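Long-range contact in gamma-glutamyl-gamma-aminobutyrate hydrolase PuuD (Escherichia coli, PDB 6VTV), which hydrolyses the gamma-glutamyl linkage of gamma-glutamyl-gamma-aminobutyrate, releasing 4-aminobutanoate and glutamate in the last step of the pathway from putrescine to 4-aminobutanoate: residues E154-E166 against P176-G188. Residues are numbered along the deposited sequence; the frame is centred on the assembly and turned at random.
With MN (manganese (II) ion), chain D.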
ATOM      1  N   GLU B 154       2.823  -6.465 -23.097  1.00 42.67           N
ATOM      2  CA  GLU B 154       2.421  -5.333 -23.928  1.00 46.15           C
ATOM      3  C   GLU B 154       1.293  -5.708 -24.882  1.00 45.44           C
ATOM      4  O   GLU B 154       0.388  -4.901 -25.129  1.00 47.68           O
ATOM      5  CB  GLU B 154       3.625  -4.794 -24.702  1.00 53.44           C
ATOM      6  CG  GLU B 154       4.923  -4.744 -23.905  1.00 63.20           C
ATOM      7  CD  GLU B 154       5.707  -6.043 -23.953  1.00 71.64           C
ATOM      8  OE1 GLU B 154       6.108  -6.462 -25.060  1.00 76.94           O
ATOM      9  OE2 GLU B 154       5.916  -6.649 -22.883  1.00 72.95           O
ATOM     10  N   GLN B 155       1.324  -6.927 -25.428  1.00 45.17           N
ATOM     11  CA  GLN B 155       0.242  -7.358 -26.307  1.00 47.31           C
ATOM     12  C   GLN B 155      -1.046  -7.598 -25.534  1.00 40.96           C
ATOM     13  O   GLN B 155      -2.139  -7.378 -26.069  1.00 38.24           O
ATOM     14  CB  GLN B 155       0.641  -8.627 -27.061  1.00 56.68           C
ATOM     15  CG  GLN B 155       2.095  -8.671 -27.516  1.00 67.73           C
ATOM     16  CD  GLN B 155       2.453  -7.568 -28.496  1.00 72.75           C
ATOM     17  OE1 GLN B 155       1.583  -6.987 -29.145  1.00 72.33           O
ATOM     18  NE2 GLN B 155       3.745  -7.282 -28.616  1.00 76.96           N
ATOM     19  N   GLN B 156      -0.940  -8.043 -24.278  1.00 39.23           N
ATOM     20  CA  GLN B 156      -2.135  -8.306 -23.483  1.00 35.86           C
ATOM     21  C   GLN B 156      -2.929  -7.033 -23.224  1.00 29.14           C
ATOM     22  O   GLN B 156      -4.160  -7.078 -23.125  1.00 29.58           O
ATOM     23  CB  GLN B 156      -1.752  -8.967 -22.158  1.00 31.27           C
ATOM     24  CG  GLN B 156      -0.928 -10.238 -22.292  1.00 35.92           C
ATOM     25  CD  GLN B 156      -0.608 -10.865 -20.947  1.00 38.69           C
ATOM     26  OE1 GLN B 156      -1.219 -10.528 -19.932  1.00 37.84           O
ATOM     27  NE2 GLN B 156       0.354 -11.781 -20.933  1.00 36.65           N
ATOM     28  N   TYR B 157      -2.248  -5.892 -23.114  1.00 29.32           N
ATOM     29  CA  TYR B 157      -2.894  -4.616 -22.846  1.00 32.59           C
ATOM     30  C   TYR B 157      -3.113  -3.792 -24.110  1.00 32.40           C
ATOM     31  O   TYR B 157      -3.514  -2.628 -24.017  1.00 28.31           O
ATOM     32  CB  TYR B 157      -2.075  -3.821 -21.826  1.00 33.92           C
ATOM     33  CG  TYR B 157      -2.260  -4.303 -20.402  1.00 26.77           C
ATOM     34  CD1 TYR B 157      -1.550  -5.394 -19.920  1.00 33.09           C
ATOM     35  CD2 TYR B 157      -3.155  -3.674 -19.545  1.00 25.00           C
ATOM     36  CE1 TYR B 157      -1.720  -5.844 -18.621  1.00 30.87           C
ATOM     37  CE2 TYR B 157      -3.333  -4.117 -18.245  1.00 24.40           C
ATOM     38  CZ  TYR B 157      -2.613  -5.202 -17.790  1.00 26.32           C
ATOM     39  OH  TYR B 157      -2.787  -5.643 -16.497  1.00 25.94           O
ATOM     40  N   ALA B 158      -2.863  -4.372 -25.282  1.00 30.05           N
ATOM     41  CA  ALA B 158      -3.101  -3.684 -26.537  1.00 34.96           C
ATOM     42  C   ALA B 158      -4.600  -3.481 -26.753  1.00 35.64           C
ATOM     43  O   ALA B 158      -5.422  -4.119 -26.090  1.00 37.31           O
ATOM     44  CB  ALA B 158      -2.498  -4.483 -27.692  1.00 33.56           C
ATOM     45  N   PRO B 159      -4.982  -2.575 -27.657  1.00 36.51           N
ATOM     46  CA  PRO B 159      -6.404  -2.424 -27.992  1.00 34.99           C
ATOM     47  C   PRO B 159      -7.030  -3.755 -28.381  1.00 30.01           C
ATOM     48  O   PRO B 159      -6.446  -4.547 -29.121  1.00 31.79           O
ATOM     49  CB  PRO B 159      -6.386  -1.443 -29.168  1.00 37.50           C
ATOM     50  CG  PRO B 159      -5.164  -0.632 -28.946  1.00 41.04           C
ATOM     51  CD  PRO B 159      -4.152  -1.547 -28.311  1.00 32.14           C
ATOM     52  N   SER B 160      -8.231  -4.000 -27.867  1.00 28.52           N
ATOM     53  CA  SER B 160      -8.904  -5.281 -28.042  1.00 34.97           C
ATOM     54  C   SER B 160     -10.225  -5.156 -28.782  1.00 34.50           C
ATOM     55  O   SER B 160     -10.473  -5.908 -29.733  1.00 31.11           O
ATOM     56  CB  SER B 160      -9.134  -5.942 -26.673  1.00 26.91           C
ATOM     57  OG  SER B 160      -9.495  -7.304 -26.824  1.00 27.63           O
ATOM     58  N   HIS B 161     -11.087  -4.236 -28.363  1.00 28.18           N
ATOM     59  CA  HIS B 161     -12.378  -4.036 -29.001  1.00 28.98           C
ATOM     60  C   HIS B 161     -12.816  -2.598 -28.765  1.00 28.46           C
ATOM     61  O   HIS B 161     -12.241  -1.874 -27.945  1.00 27.20           O
ATOM     62  CB  HIS B 161     -13.424  -5.025 -28.470  1.00 28.27           C
ATOM     63  CG  HIS B 161     -13.681  -4.901 -27.000  1.00 25.96           C
ATOM     64  ND1 HIS B 161     -14.357  -3.833 -26.450  1.00 27.27           N
ATOM     65  CD2 HIS B 161     -13.351  -5.710 -25.966  1.00 24.73           C
ATOM     66  CE1 HIS B 161     -14.431  -3.989 -25.141  1.00 26.56           C
ATOM     67  NE2 HIS B 161     -13.829  -5.120 -24.821  1.00 25.63           N
ATOM     68  N   GLU B 162     -13.845  -2.185 -29.493  1.00 29.78           N
ATOM     69  CA  GLU B 162     -14.382  -0.845 -29.333  1.00 34.01           C
ATOM     70  C   GLU B 162     -15.469  -0.827 -28.263  1.00 33.65           C
ATOM     71  O   GLU B 162     -15.980  -1.864 -27.835  1.00 30.92           O
ATOM     72  CB  GLU B 162     -14.934  -0.322 -30.659  1.00 33.56           C
ATOM     73  CG  GLU B 162     -13.953  -0.389 -31.812  1.00 36.13           C
ATOM     74  CD  GLU B 162     -14.600  -0.064 -33.143  1.00 44.74           C
ATOM     75  OE1 GLU B 162     -14.524   1.106 -33.572  1.00 49.73           O
ATOM     76  OE2 GLU B 162     -15.186  -0.979 -33.759  1.00 48.78           O
ATOM     77  N   VAL B 163     -15.806   0.381 -27.818  1.00 27.98           N
ATOM     78  CA  VAL B 163     -16.951   0.612 -26.947  1.00 30.81           C
ATOM     79  C   VAL B 163     -17.674   1.853 -27.449  1.00 32.87           C
ATOM     80  O   VAL B 163     -17.060   2.777 -27.992  1.00 35.85           O
ATOM     81  CB  VAL B 163     -16.553   0.778 -25.460  1.00 30.85           C
ATOM     82  CG1 VAL B 163     -16.022  -0.529 -24.891  1.00 23.57           C
ATOM     83  CG2 VAL B 163     -15.527   1.881 -25.304  1.00 33.72           C
ATOM     84  N   GLN B 164     -18.992   1.867 -27.275  1.00 30.07           N
ATOM     85  CA  GLN B 164     -19.827   2.985 -27.686  1.00 35.41           C
ATOM     86  C   GLN B 164     -20.417   3.654 -26.453  1.00 40.40           C
ATOM     87  O   GLN B 164     -21.063   2.994 -25.634  1.00 37.12           O
ATOM     88  CB  GLN B 164     -20.941   2.524 -28.627  1.00 35.94           C
ATOM     89  CG  GLN B 164     -21.836   3.648 -29.115  1.00 44.47           C
ATOM     90  CD  GLN B 164     -22.456   3.349 -30.463  1.00 56.08           C
ATOM     91  OE1 GLN B 164     -23.646   3.049 -30.558  1.00 62.36           O
ATOM     92  NE2 GLN B 164     -21.651   3.431 -31.517  1.00 58.63           N
ATOM     93  N   VAL B 165     -20.196   4.962 -26.331  1.00 40.20           N
ATOM     94  CA  VAL B 165     -20.648   5.699 -25.158  1.00 37.64           C
ATOM     95  C   VAL B 165     -22.160   5.867 -25.208  1.00 36.52           C
ATOM     96  O   VAL B 165     -22.729   6.230 -26.245  1.00 35.14           O
ATOM     97  CB  VAL B 165     -19.943   7.062 -25.077  1.00 41.92           C
ATOM     98  CG1 VAL B 165     -20.539   7.909 -23.960  1.00 44.03           C
ATOM     99  CG2 VAL B 165     -18.450   6.875 -24.871  1.00 39.00           C
ATOM    100  N   GLU B 166     -22.821   5.595 -24.084  1.00 34.68           N
ATOM    101  CA  GLU B 166     -24.238   5.899 -23.942  1.00 42.07           C
ATOM    102  C   GLU B 166     -24.388   7.357 -23.526  1.00 41.49           C
ATOM    103  O   GLU B 166     -23.832   7.777 -22.505  1.00 37.92           O
ATOM    104  CB  GLU B 166     -24.891   4.970 -22.920  1.00 45.40           C
ATOM    105  CG  GLU B 166     -26.400   5.131 -22.818  1.00 56.23           C
ATOM    106  CD  GLU B 166     -27.065   3.978 -22.092  1.00 61.36           C
ATOM    107  OE1 GLU B 166     -26.853   2.817 -22.498  1.00 61.52           O
ATOM    108  OE2 GLU B 166     -27.802   4.234 -21.115  1.00 62.71           O
ATOM    109  N   PRO B 176     -16.806  14.905 -25.115  1.00 56.42           N
ATOM    110  CA  PRO B 176     -17.858  15.446 -25.992  1.00 61.07           C
ATOM    111  C   PRO B 176     -17.744  14.993 -27.438  1.00 65.57           C
ATOM    112  O   PRO B 176     -18.772  14.821 -28.105  1.00 69.39           O
ATOM    113  CB  PRO B 176     -17.675  16.964 -25.856  1.00 65.81           C
ATOM    114  CG  PRO B 176     -16.241  17.136 -25.463  1.00 65.07           C
ATOM    115  CD  PRO B 176     -15.923  15.959 -24.587  1.00 58.86           C
ATOM    116  N   GLU B 177     -16.526  14.791 -27.947  1.00 74.15           N
ATOM    117  CA  GLU B 177     -16.353  14.397 -29.343  1.00 80.87           C
ATOM    118  C   GLU B 177     -16.482  12.889 -29.517  1.00 82.59           C
ATOM    119  O   GLU B 177     -17.202  12.412 -30.404  1.00 84.68           O
ATOM    120  CB  GLU B 177     -14.992  14.863 -29.868  1.00 82.15           C
ATOM    121  CG  GLU B 177     -15.000  16.243 -30.489  1.00 87.44           C
ATOM    122  CD  GLU B 177     -14.085  16.349 -31.697  1.00 92.01           C
ATOM    123  OE1 GLU B 177     -14.039  17.438 -32.307  1.00 96.25           O
ATOM    124  OE2 GLU B 177     -13.413  15.351 -32.040  1.00 91.06           O
ATOM    125  N   CYS B 178     -15.794  12.125 -28.671  1.00 81.68           N
ATOM    126  CA  CYS B 178     -15.690  10.679 -28.825  1.00 81.17           C
ATOM    127  C   CYS B 178     -16.936  10.000 -28.268  1.00 77.11           C
ATOM    128  O   CYS B 178     -17.162   9.994 -27.054  1.00 76.56           O
ATOM    129  CB  CYS B 178     -14.432  10.165 -28.131  1.00 85.16           C
ATOM    130  SG  CYS B 178     -13.020  11.292 -28.143  1.00 91.67           S
ATOM    131  N   SER B 179     -17.736   9.412 -29.154  1.00 72.23           N
ATOM    132  CA  SER B 179     -18.790   8.486 -28.765  1.00 66.43           C
ATOM    133  C   SER B 179     -18.390   7.033 -28.979  1.00 61.02           C
ATOM    134  O   SER B 179     -19.148   6.131 -28.603  1.00 59.18           O
ATOM    135  CB  SER B 179     -20.075   8.781 -29.550  1.00 66.90           C
ATOM    136  OG  SER B 179     -19.830   8.779 -30.944  1.00 70.61           O
ATOM    137  N   ASN B 180     -17.257   6.826 -29.614  1.00 56.73           N
ATOM    138  CA  ASN B 180     -16.786   5.514 -29.910  1.00 52.81           C
ATOM    139  C   ASN B 180     -15.277   5.499 -29.877  1.00 49.05           C
ATOM    140  O   ASN B 180     -14.693   6.380 -30.434  1.00 48.08           O
ATOM    141  CB  ASN B 180     -17.230   5.245 -31.310  1.00 58.31           C
ATOM    142  CG  ASN B 180     -17.989   4.004 -31.428  1.00 62.81           C
ATOM    143  OD1 ASN B 180     -19.180   4.011 -31.580  1.00 65.65           O
ATOM    144  ND2 ASN B 180     -17.306   2.922 -31.373  1.00 63.97           N
ATOM    145  N   PHE B 181     -14.642   4.488 -29.298  1.00 42.29           N
ATOM    146  CA  PHE B 181     -13.187   4.435 -29.226  1.00 41.04           C
ATOM    147  C   PHE B 181     -12.752   3.021 -28.870  1.00 34.94           C
ATOM    148  O   PHE B 181     -13.559   2.178 -28.473  1.00 34.13           O
ATOM    149  CB  PHE B 181     -12.638   5.444 -28.213  1.00 40.47           C
ATOM    150  CG  PHE B 181     -13.316   5.394 -26.876  1.00 37.25           C
ATOM    151  CD1 PHE B 181     -12.845   4.559 -25.876  1.00 39.22           C
ATOM    152  CD2 PHE B 181     -14.422   6.186 -26.614  1.00 42.17           C
ATOM    153  CE1 PHE B 181     -13.464   4.516 -24.642  1.00 44.23           C
ATOM    154  CE2 PHE B 181     -15.045   6.146 -25.382  1.00 46.85           C
ATOM    155  CZ  PHE B 181     -14.567   5.307 -24.395  1.00 47.04           C
ATOM    156  N   TRP B 182     -11.450   2.781 -29.011  1.00 33.26           N
ATOM    157  CA  TRP B 182     -10.857   1.480 -28.743  1.00 30.64           C
ATOM    158  C   TRP B 182     -10.420   1.381 -27.289  1.00 31.16           C
ATOM    159  O   TRP B 182      -9.937   2.354 -26.702  1.00 31.37           O
ATOM    160  CB  TRP B 182      -9.656   1.239 -29.659  1.00 31.69           C
ATOM    161  CG  TRP B 182     -10.025   0.986 -31.084  1.00 37.18           C
ATOM    162  CD1 TRP B 182     -10.070   1.901 -32.096  1.00 35.73           C
ATOM    163  CD2 TRP B 182     -10.397  -0.270 -31.662  1.00 35.04           C
ATOM    164  NE1 TRP B 182     -10.448   1.293 -33.267  1.00 36.86           N
ATOM    165  CE2 TRP B 182     -10.655  -0.040 -33.028  1.00 38.74           C
ATOM    166  CE3 TRP B 182     -10.537  -1.566 -31.158  1.00 33.75           C
ATOM    167  CZ2 TRP B 182     -11.046  -1.058 -33.895  1.00 40.42           C
ATOM    168  CZ3 TRP B 182     -10.925  -2.575 -32.019  1.00 37.85           C
ATOM    169  CH2 TRP B 182     -11.175  -2.316 -33.373  1.00 39.23           C
ATOM    170  N   VAL B 183     -10.594   0.194 -26.712  1.00 31.33           N
ATOM    171  CA  VAL B 183     -10.152  -0.097 -25.354  1.00 32.85           C
ATOM    172  C   VAL B 183      -9.500  -1.472 -25.348  1.00 33.23           C
ATOM    173  O   VAL B 183      -9.792  -2.321 -26.196  1.00 33.74           O
ATOM    174  CB  VAL B 183     -11.315  -0.051 -24.335  1.00 29.75           C
ATOM    175  CG1 VAL B 183     -11.947   1.333 -24.293  1.00 31.76           C
ATOM    176  CG2 VAL B 183     -12.357  -1.110 -24.664  1.00 28.21           C
ATOM    177  N   ASN B 184      -8.600  -1.686 -24.392  1.00 30.43           N
ATOM    178  CA  ASN B 184      -8.091  -3.027 -24.162  1.00 29.69           C
ATOM    179  C   ASN B 184      -9.141  -3.853 -23.418  1.00 27.44           C
ATOM    180  O   ASN B 184     -10.183  -3.347 -22.998  1.00 26.62           O
ATOM    181  CB  ASN B 184      -6.766  -2.984 -23.395  1.00 25.99           C
ATOM    182  CG  ASN B 184      -6.836  -2.131 -22.139  1.00 24.09           C
ATOM    183  OD1 ASN B 184      -7.884  -2.018 -21.504  1.00 26.13           O
ATOM    184  ND2 ASN B 184      -5.710  -1.528 -21.773  1.00 25.60           N
ATOM    185  N   SER B 185      -8.866  -5.143 -23.261  1.00 25.02           N
ATOM    186  CA  SER B 185      -9.823  -6.038 -22.618  1.00 20.88           C
ATOM    187  C   SER B 185      -9.062  -7.192 -21.988  1.00 24.34           C
ATOM    188  O   SER B 185      -8.373  -7.938 -22.689  1.00 26.17           O
ATOM    189  CB  SER B 185     -10.856  -6.552 -23.625  1.00 21.21           C
ATOM    190  OG  SER B 185     -11.967  -7.149 -22.977  1.00 21.18           O
ATOM    191  N   LEU B 186      -9.176  -7.336 -20.667  1.00 25.19           N
ATOM    192  CA  LEU B 186      -8.504  -8.399 -19.928  1.00 23.43           C
ATOM    193  C   LEU B 186      -9.426  -8.903 -18.814  1.00 24.81           C
ATOM    194  O   LEU B 186      -9.119  -8.827 -17.626  1.00 24.01           O
ATOM    195  CB  LEU B 186      -7.171  -7.924 -19.350  1.00 23.86           C
ATOM    196  CG  LEU B 186      -6.128  -7.276 -20.265  1.00 29.36           C
ATOM    197  CD1 LEU B 186      -6.334  -5.772 -20.325  1.00 29.90           C
ATOM    198  CD2 LEU B 186      -4.720  -7.600 -19.787  1.00 32.31           C
ATOM    199  N   HIS B 187     -10.585  -9.438 -19.195  1.00 21.46           N
ATOM    200  CA  HIS B 187     -11.557  -9.880 -18.207  1.00 22.96           C
ATOM    201  C   HIS B 187     -12.338 -11.074 -18.736  1.00 25.05           C
ATOM    202  O   HIS B 187     -12.778 -11.079 -19.890  1.00 22.30           O
ATOM    203  CB  HIS B 187     -12.516  -8.746 -17.824  1.00 20.25           C
ATOM    204  CG  HIS B 187     -13.265  -8.163 -18.981  1.00 22.79           C
ATOM    205  ND1 HIS B 187     -14.619  -8.352 -19.160  1.00 20.78           N
ATOM    206  CD2 HIS B 187     -12.857  -7.383 -20.010  1.00 20.21           C
ATOM    207  CE1 HIS B 187     -15.010  -7.721 -20.252  1.00 22.20           C
ATOM    208  NE2 HIS B 187     -13.960  -7.125 -20.787  1.00 22.81           N
ATOM    209  N   GLY B 188     -12.502 -12.082 -17.882  1.00 28.80           N
ATOM    210  CA  GLY B 188     -13.301 -13.250 -18.203  1.00 26.70           C
ATOM    211  C   GLY B 188     -14.674 -13.182 -17.573  1.00 25.95           C
ATOM    212  O   GLY B 188     -15.540 -14.019 -17.844  1.00 29.54           O
TER
HETATM  213 MN    MN D 301     -13.907  -6.048 -22.728  1.00 26.30          MN
HETATM  214  O   HOH W   1      -6.355  -6.047 -24.350  1.00 25.97           O
HETATM  215  O   HOH W   2      -8.431  -9.041 -25.234  1.00 39.21           O
HETATM  216  O   HOH W   3     -12.757  -4.291 -21.800  1.00 22.08           O
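A serine hydroxyl joins two histidines on a manganese ion here: Ser185 OG lies 2.2 Å from the metal, beside His161 NE2 of the facing strand at 2.3 Å and His187 NE2. Water 3, His145 and Glu210 make up the rest of the site. The His161 imidazole is set from both ends: its ND1 donates to Glu162 O at 2.9 Å, from above that carbonyl plane, which leaves NE2 for the metal. With CG between its own backbone N and carbonyl carbon (chi1 61°), the ring also stays beside Val183 CG2.

The backbone beneath is an antiparallel ribbon, strand 161-165 against strand 180-183, at the margin of the large mixed sheet of this class I glutamine amidotransferase-like domain; strand 161-165 also pairs with strand 198-203. A classic beta bulge lies at the ribbon's end, where Ser160 and His161 both face Val183 and both their N-H groups donate to Val183 O, Ser160 N at 2.8 Å. On the His161 side of the ribbon, Val163 CG2 sits over the Phe181 ring, while Val165 CG2 meets the ring's edge at CE2. On the other side, Glu162 CG lies over the six-membered ring of Trp182, 3.4 Å from its centroid, and its carboxylate runs nearly parallel to the indole, 16° from its plane.

Beyond the bulge, Leu186 CD2 presses on one face of Tyr157 in a CH-pi contact, and water 1 connects Gln156 O and Ala158 O with Ser185 N. Asn184, next in the chain to the metal ligand Ser185, accepts from His226 N through OD1, which links this end of the ribbon to the probable catalytic centre. Coordination would probably polarise the Ser185 hydroxyl and make it more acidic.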